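Long-range contacts in AlkZ (PDB 5UUJ), which belongs to the AlkZ-like family of DNA glycosylases, grouped in the helix-turn-helix clan, and is richer in helix than in strand: residues A57-E62 against V361-G366; A78-L83 against D228-L233; W331-Q336 against S368-R373. All coordinates share one frame; numbering follows the deposited sequence.

Overall arrangement
Contacts 1 and 3 are neighbours around the last helix, 351-365, their centres about 14 Å apart: contact 1 uses its last turn, while Leu370 of contact 3 packs on Val361 and Ala362 of the same helix. Contact 3 also belongs to the mixed sheet that ends in strand 372-374. Contact 2 stands apart, about 8 Å from the centre of the whole chain, its centre about 28 Å from that of contact 1 and about 32 Å from that of contact 3. Along the sequence it falls between the two segments of contact 1 and closes before contact 3 opens, whereas the segments of contacts 1 and 3 alternate. Contact 1 thus joins helix 351-365 to the loop between helices 45-53 and 62-69.

Contact 1 of 3, residues A57-E62 against V361-G366; sequences AAPDRE and VARASG
Pro59 and Arg61 dock the loop between helices 45-53 and 62-69 onto the C-terminal end of helix 351-365, which finishes in a Schellman motif with Gly366 at positive phi. The contact is partly buried and mixed in character: proline packing on the helix at one point, an arginine bond to its backbone at another.

Pro59 CB presses on the helix backbone, 3.5 Å from Ala364 CA, which is tight for two carbons, and it meets Ala364 CB at 3.7 Å. Leu50 and Ala53 of helix 45-53 also touch Ala364, so this methyl is held between the loop and a second helix. Farther round the proline ring, Pro59 CD lies 3.9 Å from Arg363 CG. That carbon stands anti to the backbone N (chi1 -172°), and the two side chains cross obliquely.

A water fills in between the backbones. It accepts from Arg61 N at 3.0 Å and donates to Arg363 O at 3.1 Å, with a weak bond to Pro59 O as well. On the helix itself, Ser365 OG turns back to donate to Val361 O at 2.7 Å.

The guanidinium of Arg61 works in two directions, NH2 making a salt bridge to Glu49 of helix 45-53 while NH1 points to the helix end, where the partial negative charge of the carbonyls probably favours it. Arg61 CD passes 3.4 Å from Ala364 O, and Arg61 NH1 gives that same oxygen a 2.8 Å hydrogen bond (N-H...O 157°), with the oxygen near the guanidinium plane.

Contact 2 of 3, residues A78-L83 against D228-L233; sequences AMRGTL and DRWLSL
Arg80 meets the C-terminal end of helix 224-232 with two donors, one from its backbone and one from its side chain, and each takes a different helix carbonyl. Arg80 N donates to Leu231 O at 3.0 Å, somewhat bent at 140° and tilted out of the carbonyl plane. Arg80 NH1 donates to Trp230 O at 2.7 Å; this bond lies on a lone pair, in the carbonyl plane, and close to the guanidinium plane too. The other terminal nitrogen, NH2, is taken by Gln41 OE1, so the guanidinium is held from two places. The aliphatic part of the Arg80 side chain is covered as well, Arg80 CD lying 3.9 Å from Leu233 CD2.

Within the loop, Met79 O receives both Thr82 N and Thr82 OG1, each at 3.1 Å, the hydroxyl coming nearly straight along the C=O axis. Outside it, Lys167 NZ donates to Gly81 O and Trp171 NE1 to Ala78 O. On the helix, Ser232 OG donates to Asp228 OD1 at 2.9 Å, meeting it from above the carboxylate plane; Thr236 OG1 is a second hydrogen-bond partner of that oxygen.

Beside these bonds sits an apolar patch. Met79, modelled as selenomethionine, has CG anti to its carbonyl carbon (chi1 -85°), which places it over one face of the Trp230 indole, 3.9 Å from the centroid of the six-membered ring, as a CH-pi contact. Its SE sits obliquely to the ring, 4.7 Å from the same centroid. Tyr94 of helix 91-100 touches both side chains.

The loop between strands 74-77 and 83-86 is thus docked on the last turn of helix 224-232, Arg80 bonding the successive carbonyls of Trp230 and Leu231 with a Met-aromatic contact beside them.

Contact 3 of 3, residues W331-Q336 against S368-R373; sequences WEIVDQ and SRLPVR
Leu370 is the side chain that carries this surface contact, and its two methyls go to different places, branching from a CG that stands anti to the carbonyl carbon (chi1 -75°). CD1 meets the tip of Ile333, with Leu370 CD1 and Ile333 CD1 4.0 Å apart and the two side chains crossing at about a right angle. Leu370 CD2 approaches the backbone carbonyl of Gln336, 3.5 Å from Gln336 O. The amide end of that glutamine is also close, its NE2 lying 4.0 Å from Leu370 CD2. Pro371 adds a ring carbon to the same carbonyl, Pro371 CD standing 3.6 Å from Gln336 O.

What puts these groups together is the edge of the mixed sheet. Strands 326-334 and 372-374 lie on the two sides of strand 337-342 and bond to it rather than to each other; Pro371 and Arg373 both make backbone hydrogen bonds with Leu338. Asp335 and Gln336, both with positive phi, form the two-residue turn of the beta-hairpin that joins 326-334 to 337-342. Val361 and Ala362 of helix 351-365 also touch Leu370.

Farther along, a water connects the two segments by accepting from Arg373 NH2 at 2.6 Å and donating to Val334 O at 2.7 Å. It lies at the edge of the guanidinium, in its plane. Arg373 NE makes a salt bridge to Glu337, which helps to fix how the guanidinium is turned.

The direct contact is therefore van der Waals, and one water gives the polar link, between Val334 O and Arg373 NH2. This is consistent with two strands placed by their shared neighbour, 337-342, rather than by bonds to each other.

Contact 1 of 3, residues A57-E62 against V361-G366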
loop_
_atom_site.group_PDB
_atom_site.type_symbol
_atom_site.label_atom_id
_atom_site.label_comp_id
_atom_site.label_asym_id
_atom_site.label_seq_id
_atom_site.Cartn_x
_atom_site.Cartn_y
_atom_site.Cartn_z
ATOM N N ALA A 57 18.608 -7.625 0.440
ATOM C CA ALA A 57 19.546 -8.648 0.904
ATOM C C ALA A 57 20.431 -8.102 2.013
ATOM O O ALA A 57 20.719 -8.793 2.989
ATOM C CB ALA A 57 20.395 -9.151 -0.251
ATOM N N ALA A 58 20.860 -6.857 1.842
ATOM C CA ALA A 58 21.547 -6.113 2.886
ATOM C C ALA A 58 20.637 -4.969 3.325
ATOM O O ALA A 58 20.681 -3.889 2.735
ATOM C CB ALA A 58 22.884 -5.584 2.386
ATOM N N PRO A 59 19.790 -5.213 4.345
ATOM C CA PRO A 59 18.791 -4.235 4.801
ATOM C C PRO A 59 19.339 -2.824 4.960
ATOM O O PRO A 59 20.356 -2.612 5.622
ATOM C CB PRO A 59 18.345 -4.803 6.147
ATOM C CG PRO A 59 18.475 -6.268 5.975
ATOM C CD PRO A 59 19.694 -6.472 5.109
ATOM N N ASP A 60 18.654 -1.871 4.337
ATOM C CA ASP A 60 19.080 -0.478 4.315
ATOM C C ASP A 60 17.875 0.427 4.566
ATOM O O ASP A 60 17.351 1.050 3.642
ATOM C CB ASP A 60 19.742 -0.159 2.971
ATOM C CG ASP A 60 20.347 1.227 2.926
ATOM O OD1 ASP A 60 20.496 1.854 3.995
ATOM O OD2 ASP A 60 20.688 1.683 1.813
ATOM N N ARG A 61 17.439 0.493 5.821
ATOM C CA ARG A 61 16.172 1.140 6.149
ATOM C C ARG A 61 16.213 2.644 5.898
ATOM O O ARG A 61 15.173 3.262 5.683
ATOM C CB ARG A 61 15.775 0.854 7.608
ATOM C CG ARG A 61 16.596 1.575 8.674
ATOM C CD ARG A 61 16.082 1.274 10.092
ATOM N NE ARG A 61 14.759 1.852 10.365
ATOM C CZ ARG A 61 13.642 1.162 10.608
ATOM N NH1 ARG A 61 13.636 -0.166 10.625
ATOM N NH2 ARG A 61 12.509 1.808 10.843
ATOM N N GLU A 62 17.405 3.230 5.904
ATOM C CA GLU A 62 17.528 4.663 5.648
ATOM C C GLU A 62 17.341 4.990 4.169
ATOM O O GLU A 62 17.210 6.159 3.806
ATOM C CB GLU A 62 18.887 5.190 6.130
ATOM C CG GLU A 62 19.028 5.251 7.649
ATOM C CD GLU A 62 17.937 6.080 8.316
ATOM O OE1 GLU A 62 17.603 7.169 7.801
ATOM O OE2 GLU A 62 17.408 5.637 9.359
ATOM N N VAL A 361 15.960 -9.341 10.342
ATOM C CA VAL A 361 15.114 -8.316 10.940
ATOM C C VAL A 361 15.946 -7.379 11.813
ATOM O O VAL A 361 15.693 -6.176 11.859
ATOM C CB VAL A 361 13.978 -8.943 11.781
ATOM C CG1 VAL A 361 13.226 -7.881 12.583
ATOM C CG2 VAL A 361 13.011 -9.697 10.881
ATOM N N ALA A 362 16.935 -7.937 12.505
ATOM C CA ALA A 362 17.807 -7.144 13.362
ATOM C C ALA A 362 18.539 -6.086 12.543
ATOM O O ALA A 362 18.594 -4.917 12.928
ATOM C CB ALA A 362 18.803 -8.037 14.086
ATOM N N ARG A 363 19.094 -6.503 11.411
ATOM C CA ARG A 363 19.818 -5.595 10.530
ATOM C C ARG A 363 18.874 -4.537 9.963
ATOM O O ARG A 363 19.238 -3.367 9.837
ATOM C CB ARG A 363 20.490 -6.376 9.401
ATOM C CG ARG A 363 21.428 -5.558 8.518
ATOM C CD ARG A 363 22.710 -5.150 9.243
ATOM N NE ARG A 363 22.527 -3.970 10.086
ATOM C CZ ARG A 363 22.554 -2.713 9.646
ATOM N NH1 ARG A 363 22.750 -2.454 8.359
ATOM N NH2 ARG A 363 22.378 -1.708 10.495
ATOM N N ALA A 364 17.654 -4.956 9.635
ATOM C CA ALA A 364 16.644 -4.043 9.109
ATOM C C ALA A 364 16.144 -3.075 10.180
ATOM O O ALA A 364 15.538 -2.056 9.856
ATOM C CB ALA A 364 15.477 -4.824 8.526
ATOM N N SER A 365 16.398 -3.400 11.447
ATOM C CA SER A 365 15.979 -2.559 12.569
ATOM C C SER A 365 17.123 -1.682 13.078
ATOM O O SER A 365 16.916 -0.802 13.914
ATOM C CB SER A 365 15.450 -3.420 13.719
ATOM O OG SER A 365 14.441 -4.307 13.272
ATOM N N GLY A 366 18.330 -1.932 12.583
ATOM C CA GLY A 366 19.489 -1.152 12.979
ATOM C C GLY A 366 20.058 -1.560 14.325
ATOM O O GLY A 366 20.665 -0.745 15.020
HETATM O O HOH W 1 19.229 -1.186 7.612
#

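Contact 2 of 3, residues A78-L83 against D228-L233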
loop_
_atom_site.group_PDB
_atom_site.type_symbol
_atom_site.label_atom_id
_atom_site.label_comp_id
_atom_site.label_asym_id
_atom_site.label_seq_id
_atom_site.Cartn_x
_atom_site.Cartn_y
_atom_site.Cartn_z
ATOM N N ALA A 78 -3.769 7.365 -1.080
ATOM C CA ALA A 78 -4.095 6.632 -2.292
ATOM C C ALA A 78 -5.116 5.530 -1.993
ATOM O O ALA A 78 -6.254 5.826 -1.617
ATOM C CB ALA A 78 -2.828 6.052 -2.915
HETATM N N MSE A 79 -4.714 4.269 -2.149
HETATM C CA MSE A 79 -5.646 3.144 -2.042
HETATM C C MSE A 79 -6.362 3.096 -0.697
HETATM O O MSE A 79 -5.734 3.209 0.359
HETATM C CB MSE A 79 -4.919 1.820 -2.274
HETATM C CG MSE A 79 -4.787 1.443 -3.743
HETATM SE SE MSE A 79 -3.649 2.669 -4.756
HETATM C CE MSE A 79 -2.000 2.356 -3.755
ATOM N N ARG A 80 -7.681 2.934 -0.756
ATOM C CA ARG A 80 -8.524 2.848 0.436
ATOM C C ARG A 80 -8.434 4.121 1.282
ATOM O O ARG A 80 -8.830 4.132 2.445
ATOM C CB ARG A 80 -8.141 1.620 1.270
ATOM C CG ARG A 80 -8.118 0.322 0.462
ATOM C CD ARG A 80 -7.699 -0.885 1.290
ATOM N NE ARG A 80 -6.388 -0.707 1.915
ATOM C CZ ARG A 80 -5.218 -0.870 1.299
ATOM N NH1 ARG A 80 -5.162 -1.209 0.016
ATOM N NH2 ARG A 80 -4.092 -0.683 1.974
ATOM N N GLY A 81 -7.914 5.190 0.689
ATOM C CA GLY A 81 -7.800 6.465 1.371
ATOM C C GLY A 81 -6.680 6.541 2.394
ATOM O O GLY A 81 -6.592 7.518 3.136
ATOM N N THR A 82 -5.822 5.526 2.443
ATOM C CA THR A 82 -4.737 5.505 3.422
ATOM C C THR A 82 -3.449 6.094 2.847
ATOM O O THR A 82 -3.228 6.085 1.633
ATOM C CB THR A 82 -4.443 4.076 3.923
ATOM O OG1 THR A 82 -3.962 3.274 2.842
ATOM C CG2 THR A 82 -5.694 3.437 4.509
ATOM N N LEU A 83 -2.605 6.600 3.737
ATOM C CA LEU A 83 -1.328 7.189 3.360
ATOM C C LEU A 83 -0.382 6.145 2.779
ATOM O O LEU A 83 -0.101 5.132 3.418
ATOM C CB LEU A 83 -0.687 7.858 4.576
ATOM C CG LEU A 83 0.580 8.671 4.321
ATOM C CD1 LEU A 83 0.269 9.877 3.452
ATOM C CD2 LEU A 83 1.204 9.097 5.642
ATOM N N ASP A 228 -10.515 -4.800 -6.491
ATOM C CA ASP A 228 -11.230 -3.597 -6.080
ATOM C C ASP A 228 -11.317 -3.514 -4.556
ATOM O O ASP A 228 -11.502 -2.433 -4.001
ATOM C CB ASP A 228 -12.628 -3.562 -6.705
ATOM C CG ASP A 228 -13.265 -2.177 -6.650
ATOM O OD1 ASP A 228 -12.532 -1.171 -6.749
ATOM O OD2 ASP A 228 -14.503 -2.095 -6.522
ATOM N N ARG A 229 -11.174 -4.652 -3.881
ATOM C CA ARG A 229 -11.086 -4.649 -2.423
ATOM C C ARG A 229 -9.791 -3.969 -1.985
ATOM O O ARG A 229 -9.789 -3.129 -1.084
ATOM C CB ARG A 229 -11.145 -6.067 -1.853
ATOM C CG ARG A 229 -11.038 -6.090 -0.330
ATOM C CD ARG A 229 -11.420 -7.427 0.260
ATOM N NE ARG A 229 -10.407 -8.447 -0.005
ATOM C CZ ARG A 229 -10.654 -9.663 -0.489
ATOM N NH1 ARG A 229 -11.893 -10.045 -0.777
ATOM N NH2 ARG A 229 -9.649 -10.505 -0.688
ATOM N N TRP A 230 -8.691 -4.345 -2.628
ATOM C CA TRP A 230 -7.404 -3.701 -2.395
ATOM C C TRP A 230 -7.460 -2.220 -2.766
ATOM O O TRP A 230 -6.991 -1.366 -2.016
ATOM C CB TRP A 230 -6.306 -4.404 -3.197
ATOM C CG TRP A 230 -5.058 -3.599 -3.340
ATOM C CD1 TRP A 230 -4.055 -3.468 -2.424
ATOM C CD2 TRP A 230 -4.669 -2.814 -4.475
ATOM N NE1 TRP A 230 -3.069 -2.647 -2.915
ATOM C CE2 TRP A 230 -3.420 -2.233 -4.172
ATOM C CE3 TRP A 230 -5.254 -2.546 -5.717
ATOM C CZ2 TRP A 230 -2.749 -1.400 -5.062
ATOM C CZ3 TRP A 230 -4.585 -1.719 -6.601
ATOM C CH2 TRP A 230 -3.344 -1.155 -6.269
ATOM N N LEU A 231 -8.053 -1.924 -3.917
ATOM C CA LEU A 231 -8.091 -0.562 -4.432
ATOM C C LEU A 231 -8.919 0.376 -3.562
ATOM O O LEU A 231 -8.454 1.451 -3.189
ATOM C CB LEU A 231 -8.650 -0.549 -5.859
ATOM C CG LEU A 231 -8.676 0.813 -6.560
ATOM C CD1 LEU A 231 -7.266 1.285 -6.898
ATOM C CD2 LEU A 231 -9.539 0.757 -7.811
ATOM N N SER A 232 -10.146 -0.029 -3.241
ATOM C CA SER A 232 -11.118 0.902 -2.675
ATOM C C SER A 232 -12.157 0.259 -1.761
ATOM O O SER A 232 -13.216 0.837 -1.535
ATOM C CB SER A 232 -11.843 1.618 -3.811
ATOM O OG SER A 232 -12.675 0.714 -4.512
ATOM N N LEU A 233 -11.855 -0.923 -1.231
ATOM C CA LEU A 233 -12.828 -1.687 -0.454
ATOM C C LEU A 233 -14.116 -1.862 -1.255
ATOM O O LEU A 233 -15.219 -1.649 -0.746
ATOM C CB LEU A 233 -13.116 -1.005 0.890
ATOM C CG LEU A 233 -11.922 -0.822 1.832
ATOM C CD1 LEU A 233 -12.348 -0.105 3.107
ATOM C CD2 LEU A 233 -11.280 -2.160 2.171
#

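Contact 3 of 3, residues W331-Q336 against S368-R373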
loop_
_atom_site.group_PDB
_atom_site.type_symbol
_atom_site.label_atom_id
_atom_site.label_comp_id
_atom_site.label_asym_id
_atom_site.label_seq_id
_atom_site.Cartn_x
_atom_site.Cartn_y
_atom_site.Cartn_z
ATOM N N TRP A 331 4.485 -11.893 15.349
ATOM C CA TRP A 331 5.663 -11.623 16.155
ATOM C C TRP A 331 5.742 -10.157 16.543
ATOM O O TRP A 331 5.034 -9.310 15.995
ATOM C CB TRP A 331 6.940 -12.049 15.421
ATOM C CG TRP A 331 7.201 -11.357 14.105
ATOM C CD1 TRP A 331 6.691 -11.698 12.882
ATOM C CD2 TRP A 331 8.062 -10.232 13.879
ATOM N NE1 TRP A 331 7.173 -10.848 11.914
ATOM C CE2 TRP A 331 8.018 -9.941 12.498
ATOM C CE3 TRP A 331 8.864 -9.440 14.709
ATOM C CZ2 TRP A 331 8.740 -8.893 11.930
ATOM C CZ3 TRP A 331 9.582 -8.399 14.142
ATOM C CH2 TRP A 331 9.513 -8.134 12.766
ATOM N N GLU A 332 6.617 -9.877 17.498
ATOM C CA GLU A 332 6.716 -8.564 18.105
ATOM C C GLU A 332 8.092 -8.420 18.736
ATOM O O GLU A 332 8.623 -9.380 19.288
ATOM C CB GLU A 332 5.612 -8.388 19.151
ATOM C CG GLU A 332 5.604 -7.057 19.878
ATOM C CD GLU A 332 4.551 -7.017 20.974
ATOM O OE1 GLU A 332 3.746 -7.969 21.051
ATOM O OE2 GLU A 332 4.536 -6.045 21.760
ATOM N N ILE A 333 8.678 -7.232 18.641
ATOM C CA ILE A 333 9.940 -6.966 19.316
ATOM C C ILE A 333 9.655 -6.477 20.732
ATOM O O ILE A 333 9.087 -5.403 20.927
ATOM C CB ILE A 333 10.793 -5.938 18.550
ATOM C CG1 ILE A 333 11.186 -6.526 17.190
ATOM C CG2 ILE A 333 12.036 -5.573 19.352
ATOM C CD1 ILE A 333 12.027 -5.614 16.318
ATOM N N VAL A 334 10.056 -7.282 21.714
ATOM C CA VAL A 334 9.853 -6.963 23.125
ATOM C C VAL A 334 11.188 -7.034 23.866
ATOM O O VAL A 334 11.858 -8.070 23.852
ATOM C CB VAL A 334 8.841 -7.930 23.783
ATOM C CG1 VAL A 334 8.582 -7.537 25.237
ATOM C CG2 VAL A 334 7.538 -7.956 22.998
ATOM N N ASP A 335 11.567 -5.930 24.507
ATOM C CA ASP A 335 12.833 -5.849 25.231
ATOM C C ASP A 335 13.981 -6.230 24.294
ATOM O O ASP A 335 14.910 -6.941 24.678
ATOM C CB ASP A 335 12.797 -6.761 26.462
ATOM C CG ASP A 335 13.856 -6.405 27.495
ATOM O OD1 ASP A 335 14.483 -5.329 27.385
ATOM O OD2 ASP A 335 14.044 -7.203 28.438
ATOM N N GLN A 336 13.891 -5.753 23.057
ATOM C CA GLN A 336 14.878 -6.043 22.019
ATOM C C GLN A 336 15.081 -7.546 21.832
ATOM O O GLN A 336 16.190 -8.013 21.563
ATOM C CB GLN A 336 16.206 -5.359 22.345
ATOM C CG GLN A 336 16.121 -3.841 22.337
ATOM C CD GLN A 336 15.639 -3.289 21.002
ATOM O OE1 GLN A 336 14.767 -2.421 20.956
ATOM N NE2 GLN A 336 16.204 -3.795 19.910
ATOM N N SER A 368 22.206 -4.916 16.500
ATOM C CA SER A 368 23.190 -5.965 16.261
ATOM C C SER A 368 22.606 -7.369 16.376
ATOM O O SER A 368 23.012 -8.275 15.647
ATOM C CB SER A 368 24.355 -5.817 17.239
ATOM O OG SER A 368 25.163 -6.979 17.242
ATOM N N ARG A 369 21.661 -7.551 17.292
ATOM C CA ARG A 369 21.123 -8.878 17.567
ATOM C C ARG A 369 19.693 -8.822 18.078
ATOM O O ARG A 369 19.306 -7.890 18.783
ATOM C CB ARG A 369 21.997 -9.606 18.594
ATOM C CG ARG A 369 22.285 -11.060 18.247
ATOM C CD ARG A 369 22.568 -11.904 19.488
ATOM N NE ARG A 369 23.436 -11.228 20.450
ATOM C CZ ARG A 369 24.763 -11.176 20.369
ATOM N NH1 ARG A 369 25.398 -11.753 19.355
ATOM N NH2 ARG A 369 25.460 -10.540 21.304
ATOM N N LEU A 370 18.917 -9.835 17.710
ATOM C CA LEU A 370 17.580 -10.027 18.249
ATOM C C LEU A 370 17.415 -11.475 18.694
ATOM O O LEU A 370 17.070 -12.335 17.884
ATOM C CB LEU A 370 16.511 -9.666 17.212
ATOM C CG LEU A 370 16.261 -8.182 16.915
ATOM C CD1 LEU A 370 15.207 -8.045 15.826
ATOM C CD2 LEU A 370 15.832 -7.410 18.159
ATOM N N PRO A 371 17.681 -11.756 19.981
ATOM C CA PRO A 371 17.417 -13.101 20.502
ATOM C C PRO A 371 15.969 -13.511 20.262
ATOM O O PRO A 371 15.080 -12.660 20.307
ATOM C CB PRO A 371 17.720 -12.967 21.998
ATOM C CG PRO A 371 18.667 -11.821 22.095
ATOM C CD PRO A 371 18.276 -10.874 21.000
ATOM N N VAL A 372 15.748 -14.795 19.999
ATOM C CA VAL A 372 14.420 -15.306 19.676
ATOM C C VAL A 372 13.786 -16.024 20.863
ATOM O O VAL A 372 14.449 -16.775 21.581
ATOM C CB VAL A 372 14.472 -16.283 18.478
ATOM C CG1 VAL A 372 13.093 -16.891 18.206
ATOM C CG2 VAL A 372 14.989 -15.578 17.242
ATOM N N ARG A 373 12.495 -15.777 21.055
ATOM C CA ARG A 373 11.676 -16.558 21.972
ATOM C C ARG A 373 10.408 -16.976 21.242
ATOM O O ARG A 373 9.698 -16.133 20.694
ATOM C CB ARG A 373 11.332 -15.763 23.238
ATOM C CG ARG A 373 12.530 -15.484 24.136
ATOM C CD ARG A 373 12.119 -15.060 25.540
ATOM N NE ARG A 373 11.493 -13.736 25.572
ATOM C CZ ARG A 373 10.190 -13.505 25.740
ATOM N NH1 ARG A 373 9.330 -14.506 25.896
ATOM N NH2 ARG A 373 9.742 -12.257 25.758
HETATM O O HOH W 2 11.283 -10.136 25.527
#